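Local coordinates for protein insulinase family protease (Yersinia pestis, PDB 3GO9) that is a predicted protease of the insulinase (M16) family, whose members are typically zinc metallopeptidases, although its own activity and substrates are not established, at residues P24-G29 with S393-S398; S36-A41 with R397-G402; A343-V348 with K455-I460; L443-P446 with P450-N453. All blocks are in the same frame, centred on the assembly; numbering follows the deposited sequence. Where two conformers were deposited one is given.

Interaction 1. Residues P24-G29 with S393-S398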
# COMPACT_ATOMS: atom_id res chain seq x y z
N PRO A 24 15.59 13.49 -6.34
CA PRO A 24 15.33 14.68 -7.13
C PRO A 24 14.74 14.34 -8.50
O PRO A 24 14.23 15.22 -9.17
CB PRO A 24 16.74 15.32 -7.26
CG PRO A 24 17.64 14.21 -7.21
CD PRO A 24 17.04 13.23 -6.22
N ALA A 25 14.73 13.06 -8.88
CA ALA A 25 14.07 12.65 -10.10
C ALA A 25 12.56 12.97 -10.07
O ALA A 25 11.95 13.18 -11.15
CB ALA A 25 14.27 11.20 -10.33
N TRP A 26 11.96 13.01 -8.88
CA TRP A 26 10.55 13.37 -8.70
C TRP A 26 10.41 14.86 -8.58
O TRP A 26 10.67 15.39 -7.46
CB TRP A 26 9.93 12.67 -7.51
CG TRP A 26 9.47 11.29 -7.79
CD1 TRP A 26 10.12 10.14 -7.57
CD2 TRP A 26 8.24 10.94 -8.38
NE1 TRP A 26 9.38 9.08 -7.95
CE2 TRP A 26 8.21 9.55 -8.48
CE3 TRP A 26 7.16 11.69 -8.84
CZ2 TRP A 26 7.14 8.88 -9.00
CZ3 TRP A 26 6.07 11.03 -9.34
CH2 TRP A 26 6.07 9.62 -9.43
N GLN A 27 10.04 15.52 -9.69
CA GLN A 27 9.78 16.93 -9.80
C GLN A 27 8.47 17.23 -9.13
O GLN A 27 7.50 16.51 -9.31
CB GLN A 27 9.69 17.40 -11.24
CG GLN A 27 10.85 16.93 -12.14
CD GLN A 27 10.67 17.29 -13.58
OE1 GLN A 27 10.87 16.44 -14.47
NE2 GLN A 27 10.27 18.54 -13.85
N GLN A 28 8.42 18.29 -8.36
CA GLN A 28 7.17 18.60 -7.66
C GLN A 28 6.82 20.05 -7.76
O GLN A 28 7.68 20.93 -7.91
CB GLN A 28 7.30 18.24 -6.22
CG GLN A 28 7.79 16.78 -5.99
CD GLN A 28 7.89 16.44 -4.56
OE1 GLN A 28 7.06 15.72 -4.03
NE2 GLN A 28 8.93 16.93 -3.91
N GLY A 29 5.54 20.35 -7.74
CA GLY A 29 5.11 21.73 -7.71
C GLY A 29 3.77 21.86 -7.02
O GLY A 29 3.10 20.85 -6.69
N SER A 393 3.26 2.80 -8.45
CA SER A 393 2.74 2.21 -7.22
C SER A 393 3.72 2.33 -6.08
O SER A 393 3.33 2.50 -4.93
CB SER A 393 2.24 0.78 -7.42
OG SER A 393 3.25 -0.01 -7.95
N GLN A 394 5.02 2.24 -6.38
CA GLN A 394 6.04 2.43 -5.36
C GLN A 394 5.99 3.83 -4.78
O GLN A 394 6.06 4.00 -3.55
CB GLN A 394 7.43 2.14 -5.92
CG GLN A 394 7.69 0.67 -6.15
CD GLN A 394 9.11 0.32 -6.56
OE1 GLN A 394 10.00 1.18 -6.66
NE2 GLN A 394 9.31 -0.98 -6.87
N ARG A 395 5.83 4.84 -5.66
CA ARG A 395 5.74 6.21 -5.18
C ARG A 395 4.50 6.42 -4.30
O ARG A 395 4.62 7.03 -3.25
CB ARG A 395 5.71 7.21 -6.34
CG ARG A 395 5.72 8.66 -5.87
CD ARG A 395 6.97 9.07 -5.19
NE ARG A 395 7.02 10.53 -5.04
CZ ARG A 395 8.09 11.18 -4.57
NH1 ARG A 395 9.22 10.53 -4.24
NH2 ARG A 395 8.05 12.51 -4.45
N LEU A 396 3.34 5.93 -4.74
CA LEU A 396 2.11 6.10 -3.93
C LEU A 396 2.28 5.38 -2.59
O LEU A 396 1.86 5.87 -1.54
CB LEU A 396 0.89 5.56 -4.66
CG LEU A 396 0.44 6.31 -5.91
CD1 LEU A 396 -0.97 5.96 -6.30
CD2 LEU A 396 0.62 7.84 -5.80
N ARG A 397 2.92 4.22 -2.60
CA ARG A 397 3.13 3.50 -1.34
C ARG A 397 4.03 4.29 -0.42
O ARG A 397 3.73 4.48 0.77
CB ARG A 397 3.68 2.14 -1.57
CG ARG A 397 3.77 1.32 -0.25
CD ARG A 397 4.12 -0.17 -0.50
NE ARG A 397 3.63 -0.63 -1.81
CZ ARG A 397 4.38 -0.97 -2.87
NH1 ARG A 397 3.77 -1.35 -4.00
NH2 ARG A 397 5.72 -0.95 -2.84
N SER A 398 5.07 4.88 -0.98
CA SER A 398 5.94 5.74 -0.22
C SER A 398 5.21 6.92 0.39
O SER A 398 5.41 7.27 1.56
CB SER A 398 7.08 6.23 -1.12
OG SER A 398 7.97 7.06 -0.41
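The side chain of Arg-395 leaves its helix with CG opposite the backbone N (chi1 -176°) and then bends at chi2. These two turns lay the chain along Trp-26. The two side chains run past each other in opposite directions. Arg-395 CG lies over the benzene end of the ring, 3.4 Å from Trp-26 CZ2. Arg-395 CD comes next, in a CH-pi contact 3.7 Å from the centroid of the Trp-26 five-membered ring. The guanidinium then lies flat on the indole, with the two planes only 6° apart. Arg-395 CZ sits 3.7 Å from the centroid of the Trp-26 five-membered ring, 20° off the ring normal. This is a stacked cation-pi pair in which the aliphatic part of the arginine also covers the ring.

Gln-28 approaches the rim of the same guanidinium, with its OE1 3.4 Å from Arg-395 NH2. The stronger polar partners of the arginine lie elsewhere. NH2 is hydrogen-bonded to Gln-38, and NH1 forms a salt bridge with Asp-405. Together with the stack, these bonds would limit rotation of the guanidinium. The nearby carboxylate probably balances its buried charge.

Trp-26 and Gln-28 belong to strand 26-30, an outermost strand of the seven-stranded mixed sheet. Arg-395 reaches it from helix 388-401. The helix also packs on inner strands of that sheet, where Leu-396 touches Tyr-215, Arg-53 and Ile-55.

Interaction 2. Residues S36-A41 with R397-G402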
# COMPACT_ATOMS: atom_id res chain seq x y z
N SER A 36 -1.40 20.09 -5.74
CA SER A 36 -0.02 19.57 -5.78
C SER A 36 0.16 18.65 -6.94
O SER A 36 -0.78 17.94 -7.33
CB SER A 36 0.27 18.80 -4.49
OG SER A 36 0.22 19.68 -3.35
N TRP A 37 1.36 18.65 -7.50
CA TRP A 37 1.66 17.70 -8.58
C TRP A 37 3.08 17.17 -8.44
O TRP A 37 3.95 17.86 -7.88
CB TRP A 37 1.44 18.31 -9.97
CG TRP A 37 2.19 19.55 -10.27
CD1 TRP A 37 1.77 20.84 -10.06
CD2 TRP A 37 3.51 19.65 -10.84
NE1 TRP A 37 2.74 21.74 -10.46
CE2 TRP A 37 3.80 21.04 -10.96
CE3 TRP A 37 4.44 18.72 -11.28
CZ2 TRP A 37 5.02 21.52 -11.49
CZ3 TRP A 37 5.66 19.19 -11.82
CH2 TRP A 37 5.94 20.58 -11.91
N GLN A 38 3.28 15.96 -8.97
CA GLN A 38 4.56 15.31 -8.91
C GLN A 38 4.75 14.58 -10.23
O GLN A 38 3.87 13.89 -10.67
CB GLN A 38 4.64 14.34 -7.76
CG GLN A 38 4.37 14.90 -6.39
CD GLN A 38 4.66 13.94 -5.25
OE1 GLN A 38 5.36 12.91 -5.40
NE2 GLN A 38 4.10 14.25 -4.09
N LEU A 39 5.93 14.73 -10.84
CA LEU A 39 6.20 14.17 -12.14
C LEU A 39 7.55 13.41 -12.11
O LEU A 39 8.58 13.93 -11.65
CB LEU A 39 6.27 15.30 -13.17
CG LEU A 39 6.84 15.02 -14.52
CD1 LEU A 39 6.08 13.89 -15.21
CD2 LEU A 39 6.76 16.35 -15.29
N LEU A 40 7.53 12.20 -12.62
CA LEU A 40 8.71 11.43 -12.82
C LEU A 40 8.88 11.18 -14.31
O LEU A 40 8.18 10.36 -14.89
CB LEU A 40 8.62 10.06 -12.09
CG LEU A 40 9.88 9.19 -12.18
CD1 LEU A 40 11.10 9.88 -11.57
CD2 LEU A 40 9.71 7.76 -11.60
N ALA A 41 9.80 11.91 -14.97
CA ALA A 41 10.09 11.60 -16.37
C ALA A 41 10.93 10.32 -16.46
O ALA A 41 11.89 10.15 -15.70
CB ALA A 41 10.86 12.80 -17.01
N ARG A 397 2.92 4.22 -2.60
CA ARG A 397 3.13 3.50 -1.34
C ARG A 397 4.03 4.29 -0.42
O ARG A 397 3.73 4.48 0.77
CB ARG A 397 3.68 2.14 -1.57
CG ARG A 397 3.77 1.32 -0.25
CD ARG A 397 4.12 -0.17 -0.50
NE ARG A 397 3.63 -0.63 -1.81
CZ ARG A 397 4.38 -0.97 -2.87
NH1 ARG A 397 3.77 -1.35 -4.00
NH2 ARG A 397 5.72 -0.95 -2.84
N SER A 398 5.07 4.88 -0.98
CA SER A 398 5.94 5.74 -0.22
C SER A 398 5.21 6.92 0.39
O SER A 398 5.41 7.27 1.56
CB SER A 398 7.08 6.23 -1.12
OG SER A 398 7.97 7.06 -0.41
N GLN A 399 4.36 7.54 -0.40
CA GLN A 399 3.69 8.75 -0.03
C GLN A 399 2.60 8.42 1.01
O GLN A 399 2.46 9.12 2.04
CB GLN A 399 3.05 9.38 -1.26
CG GLN A 399 4.06 9.95 -2.29
CD GLN A 399 4.37 11.40 -2.05
OE1 GLN A 399 5.51 11.75 -1.67
NE2 GLN A 399 3.39 12.24 -2.24
N GLN A 400 1.83 7.37 0.75
CA GLN A 400 0.62 7.08 1.56
C GLN A 400 0.96 6.47 2.87
O GLN A 400 0.28 6.74 3.88
CB GLN A 400 -0.37 6.19 0.79
CG GLN A 400 -1.03 6.93 -0.39
CD GLN A 400 -2.15 6.14 -1.03
OE1 GLN A 400 -1.90 5.15 -1.68
NE2 GLN A 400 -3.42 6.63 -0.87
N SER A 401 2.01 5.65 2.90
CA SER A 401 2.38 4.89 4.09
C SER A 401 3.53 5.51 4.83
O SER A 401 3.90 5.03 5.92
CB SER A 401 2.78 3.49 3.71
OG SER A 401 1.68 2.81 3.13
N GLY A 402 4.08 6.57 4.27
CA GLY A 402 5.22 7.23 4.85
C GLY A 402 6.47 6.38 4.96
O GLY A 402 7.05 6.26 6.03
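The amides of Gln-38 and Gln-399 meet almost at right angles, their planes 87° apart. The Gln-399 amide lies at the outer edge of the Gln-38 amide, close to its plane and nearest NE2. In return, the NE2 end of Gln-38 stands over one face of the Gln-399 amide, well offset from its centre. Gln-28 is a further neighbour. Gln-28 OE1 sits over one face of the Gln-38 amide, 3.2 Å from Gln-38 CD, whereas Gln-399 is at the edge.

The two side chains come from opposite directions. Gln-38 is extended beyond CG. Gln-399 bends at chi2 (-92°), which turns its amide to meet the strand residue. The modelled approach is Gln-38 NE2 to Gln-399 NE2 at 2.8 Å. The Gln-399 amide was probably built turned over, so its oxygen may belong here. A hydrogen bond between the amides is then possible, but it stays unproven. The other end of the Gln-38 amide is better defined, since its OE1 accepts a hydrogen bond from Arg-395.

Strand 36-41 runs between strands 26-30 and 212-218 of the seven-stranded sheet. Gln-38 and Leu-40 project from one face and touch Trp-26 of the neighbouring strand. Trp-37 and Leu-39 project from the other face onto helix 222-233. The contact therefore links the sheet to the last turns of helix 388-401, on the face away from helix 222-233.

Interaction 3. Residues A343-V348 with K455-I460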
# COMPACT_ATOMS: atom_id res chain seq x y z
N ALA A 343 0.87 -30.22 13.53
CA ALA A 343 2.21 -30.62 13.09
C ALA A 343 2.93 -29.48 12.37
O ALA A 343 4.11 -29.23 12.61
CB ALA A 343 2.13 -31.86 12.18
N ASN A 344 2.22 -28.77 11.50
CA ASN A 344 2.80 -27.72 10.71
C ASN A 344 3.14 -26.48 11.54
O ASN A 344 4.20 -25.87 11.38
CB ASN A 344 1.93 -27.40 9.48
CG ASN A 344 2.13 -28.40 8.35
OD1 ASN A 344 3.21 -28.98 8.25
ND2 ASN A 344 1.09 -28.64 7.53
N MSE A 345 2.26 -26.14 12.47
CA MSE A 345 2.55 -25.10 13.42
C MSE A 345 3.77 -25.43 14.28
O MSE A 345 4.64 -24.59 14.52
CB MSE A 345 1.37 -24.83 14.32
CG MSE A 345 1.62 -23.73 15.32
SE MSE A 345 0.20 -23.47 16.66
CE MSE A 345 0.51 -25.05 17.73
N THR A 346 3.84 -26.69 14.73
CA THR A 346 4.96 -27.16 15.55
C THR A 346 6.29 -27.04 14.77
O THR A 346 7.31 -26.60 15.33
CB THR A 346 4.70 -28.62 16.04
OG1 THR A 346 3.59 -28.62 16.96
CG2 THR A 346 5.95 -29.17 16.73
N PHE A 347 6.26 -27.40 13.49
CA PHE A 347 7.42 -27.27 12.61
C PHE A 347 7.92 -25.84 12.60
O PHE A 347 9.09 -25.58 12.82
CB PHE A 347 7.07 -27.67 11.16
CG PHE A 347 8.12 -27.25 10.17
CD1 PHE A 347 9.35 -27.89 10.13
CD2 PHE A 347 7.92 -26.19 9.30
CE1 PHE A 347 10.34 -27.51 9.23
CE2 PHE A 347 8.93 -25.77 8.39
CZ PHE A 347 10.13 -26.42 8.37
N VAL A 348 7.03 -24.89 12.35
CA VAL A 348 7.44 -23.48 12.32
C VAL A 348 7.87 -22.98 13.72
O VAL A 348 8.84 -22.26 13.83
CB VAL A 348 6.36 -22.56 11.70
CG1 VAL A 348 6.77 -21.10 11.80
CG2 VAL A 348 6.12 -22.95 10.24
N LYS A 455 -7.33 -21.58 21.85
CA LYS A 455 -6.69 -21.51 23.15
C LYS A 455 -5.80 -22.73 23.35
O LYS A 455 -4.68 -22.59 23.80
CB LYS A 455 -7.75 -21.36 24.25
CG LYS A 455 -8.56 -20.06 24.10
CD LYS A 455 -9.61 -19.85 25.17
CE LYS A 455 -10.72 -18.89 24.68
NZ LYS A 455 -11.45 -18.13 25.76
N ALA A 456 -6.29 -23.92 22.99
CA ALA A 456 -5.49 -25.13 23.07
C ALA A 456 -4.27 -25.03 22.15
O ALA A 456 -3.18 -25.47 22.47
CB ALA A 456 -6.30 -26.36 22.71
N LEU A 457 -4.49 -24.49 20.96
CA LEU A 457 -3.42 -24.37 19.99
C LEU A 457 -2.34 -23.44 20.56
O LEU A 457 -1.15 -23.72 20.45
CB LEU A 457 -4.00 -23.82 18.68
CG LEU A 457 -3.13 -23.91 17.44
CD1 LEU A 457 -2.83 -25.36 17.05
CD2 LEU A 457 -3.80 -23.15 16.29
N GLN A 458 -2.79 -22.36 21.20
CA GLN A 458 -1.92 -21.39 21.84
C GLN A 458 -1.08 -22.02 22.94
O GLN A 458 0.08 -21.67 23.08
CB GLN A 458 -2.72 -20.23 22.44
CG GLN A 458 -1.89 -19.13 23.11
CD GLN A 458 -1.22 -18.17 22.15
OE1 GLN A 458 -1.90 -17.50 21.37
NE2 GLN A 458 0.11 -18.11 22.20
N GLU A 459 -1.67 -22.92 23.73
CA GLU A 459 -0.94 -23.63 24.78
C GLU A 459 0.20 -24.48 24.21
O GLU A 459 1.32 -24.44 24.73
CB GLU A 459 -1.89 -24.49 25.60
CG GLU A 459 -2.90 -23.68 26.41
CD GLU A 459 -3.81 -24.55 27.25
OE1 GLU A 459 -3.46 -25.74 27.49
OE2 GLU A 459 -4.86 -24.06 27.67
N ILE A 460 -0.11 -25.24 23.14
CA ILE A 460 0.88 -26.05 22.42
C ILE A 460 2.02 -25.17 21.92
O ILE A 460 3.20 -25.46 22.14
CB ILE A 460 0.21 -26.82 21.24
CG1 ILE A 460 -0.71 -27.93 21.77
CG2 ILE A 460 1.23 -27.43 20.29
CD1 ILE A 460 -1.61 -28.57 20.70
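Met-345, deposited as selenomethionine, and Leu-457 slide past each other in opposite directions between two helices. Met-345 holds its chain straight through chi1 and chi2 and bends only at chi3 (72°). SE and CE are therefore carried across to helix 454-465, and the bend turns CE toward Leu-457 CD1 and Ile-460 CG2. SE lies alongside the leucine branch point, 3.4 Å from Leu-457 CG. Met-345 CE touches one branch of the same leucine, at 3.4 Å from Leu-457 CD1. This pair is tighter than usual for two carbons. Met-345 CE also comes within 3.5 Å of the backbone O of Leu-457.

Ile-460 meets the same methyl group from one turn further along the helix. It uses its CG2 branch, which is 3.6 Å from Met-345 CE. The methyl at the tip of Met-345 thus touches both a leucine branch and an isoleucine methyl. Thr-346 adds a looser contact to Ile-460. Its OG1 is turned back to its own helix, where it bonds to the O of Thr-342.

The helix axes come no closer than 11.1 Å and cross at -35°. At this spacing the long Met-345 side chain bridges much of the gap. It also touches Leu-269 of strand 267-276 and Tyr-461, so its packing extends to the sheet beneath helix 341-358.

No hydrogen bond or charge pair joins the two segments. They hold by dispersion and by burial of apolar surface. The contact between these segments thus rests on shape fit, with no polar pair to give it direction.

Interaction 4. Residues L443-P446 with P450-N453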
# COMPACT_ATOMS: atom_id res chain seq x y z
N LEU A 443 -6.08 -17.71 13.19
CA LEU A 443 -6.41 -18.93 12.41
C LEU A 443 -7.61 -18.62 11.56
O LEU A 443 -8.69 -18.38 12.11
CB LEU A 443 -6.77 -20.08 13.32
CG LEU A 443 -7.07 -21.39 12.57
CD1 LEU A 443 -5.90 -21.91 11.76
CD2 LEU A 443 -7.55 -22.40 13.53
N MSE A 444 -7.45 -18.73 10.25
CA MSE A 444 -8.60 -18.62 9.35
C MSE A 444 -9.03 -20.05 9.04
O MSE A 444 -8.19 -20.87 8.71
CB MSE A 444 -8.24 -17.92 8.07
CG MSE A 444 -7.22 -16.85 8.22
SE MSE A 444 -7.98 -15.26 9.05
CE MSE A 444 -8.70 -14.74 7.33
N GLN A 445 -10.31 -20.35 9.20
CA GLN A 445 -10.86 -21.64 8.79
C GLN A 445 -11.87 -21.51 7.64
O GLN A 445 -12.54 -20.47 7.52
CB GLN A 445 -11.53 -22.30 9.95
CG GLN A 445 -10.51 -22.73 10.98
CD GLN A 445 -11.12 -23.46 12.11
OE1 GLN A 445 -11.34 -22.88 13.17
NE2 GLN A 445 -11.39 -24.74 11.92
N PRO A 446 -11.96 -22.54 6.78
CA PRO A 446 -13.04 -22.50 5.74
C PRO A 446 -14.42 -22.59 6.35
O PRO A 446 -14.60 -23.28 7.36
CB PRO A 446 -12.76 -23.77 4.92
CG PRO A 446 -11.29 -24.08 5.15
CD PRO A 446 -11.07 -23.70 6.60
N PRO A 450 -15.32 -27.59 11.43
CA PRO A 450 -15.48 -27.50 12.88
C PRO A 450 -14.46 -26.54 13.49
O PRO A 450 -13.28 -26.63 13.14
CB PRO A 450 -15.20 -28.92 13.33
CG PRO A 450 -15.66 -29.75 12.20
CD PRO A 450 -15.42 -28.97 10.96
N GLU A 451 -14.92 -25.62 14.34
CA GLU A 451 -14.05 -24.62 14.95
C GLU A 451 -12.91 -25.29 15.68
O GLU A 451 -13.10 -26.24 16.45
CB GLU A 451 -14.83 -23.72 15.91
CG GLU A 451 -14.00 -22.56 16.42
CD GLU A 451 -14.82 -21.48 17.11
OE1 GLU A 451 -15.94 -21.77 17.59
OE2 GLU A 451 -14.33 -20.34 17.17
N VAL A 452 -11.69 -24.80 15.41
CA VAL A 452 -10.51 -25.23 16.14
C VAL A 452 -10.47 -24.42 17.44
O VAL A 452 -10.75 -23.21 17.45
CB VAL A 452 -9.21 -24.99 15.34
CG1 VAL A 452 -7.99 -25.14 16.22
CG2 VAL A 452 -9.14 -25.91 14.12
N ASN A 453 -10.13 -25.10 18.52
CA ASN A 453 -9.92 -24.47 19.82
C ASN A 453 -8.58 -23.78 19.80
O ASN A 453 -7.55 -24.44 19.96
CB ASN A 453 -9.95 -25.55 20.91
CG ASN A 453 -9.76 -25.00 22.30
OD1 ASN A 453 -9.11 -23.97 22.50
ND2 ASN A 453 -10.31 -25.70 23.28
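Gln-445 reaches from its strand to the returning backbone of residues 450-453. Its CB and CG form an extended spacer, with CG set beside the backbone N by chi1. Gln-445 CD is the first atom to come near the loop, 3.6 Å from Val-452 N and 3.7 Å from Val-452 CG2. The amide then grips the backbone with both ends. Gln-445 OE1 accepts a hydrogen bond from Val-452 N at 3.0 Å. The N-H points nearly straight at it (177°), although the donor stands well off to the side of the C=O direction (112°). OE1 also takes a hydrogen bond from Ser-258. Gln-445 NE2 donates to Pro-450 O at 2.9 Å, in a more bent bond (145°). The donor there lies above the carbonyl plane of Pro-450. NE2 has a second acceptor in Glu-449. The buried amide thus has two partners at each end, which would fix its rotation.

Val-452 CG2 stands over one face of the amide, 3.4 Å from Gln-445 NE2. Across the contact Val-452 also meets Leu-443, and these two side chains cross at about a right angle. Leu-443 CD2 is 3.6 Å from Val-452 CB.

The glutamine thus ties down a short connection by imitating backbone donors and acceptors. This connection links strand 440-446 to helix 454-465. Asn-453 stands at the N-cap of that helix, and its OD1 accepts a bond from Ala-456 N. The strand itself lies between strands 257-261 and 267-276 of the five-stranded mixed sheet.

How the interactions relate
Interactions 1 and 2 form one site, with centres 3 Å apart. Both join helix 388-401 to adjacent strands of the seven-stranded sheet, and the bond between Arg-395 and Gln-38 connects them. Interactions 3 and 4 have their centres about 41 to 43 Å away, at the five-stranded sheet, and 13 Å from each other. Interaction 4 shapes the turn from strand 440-446 into helix 454-465, and interaction 3 packs that helix on helix 341-358. Along the chain, interactions 1 and 2 close before interaction 4 opens. Interaction 3 alternates with interactions 1 and 2, and interaction 4 falls between its two segments. A helix late in the chain thus serves the first sheet.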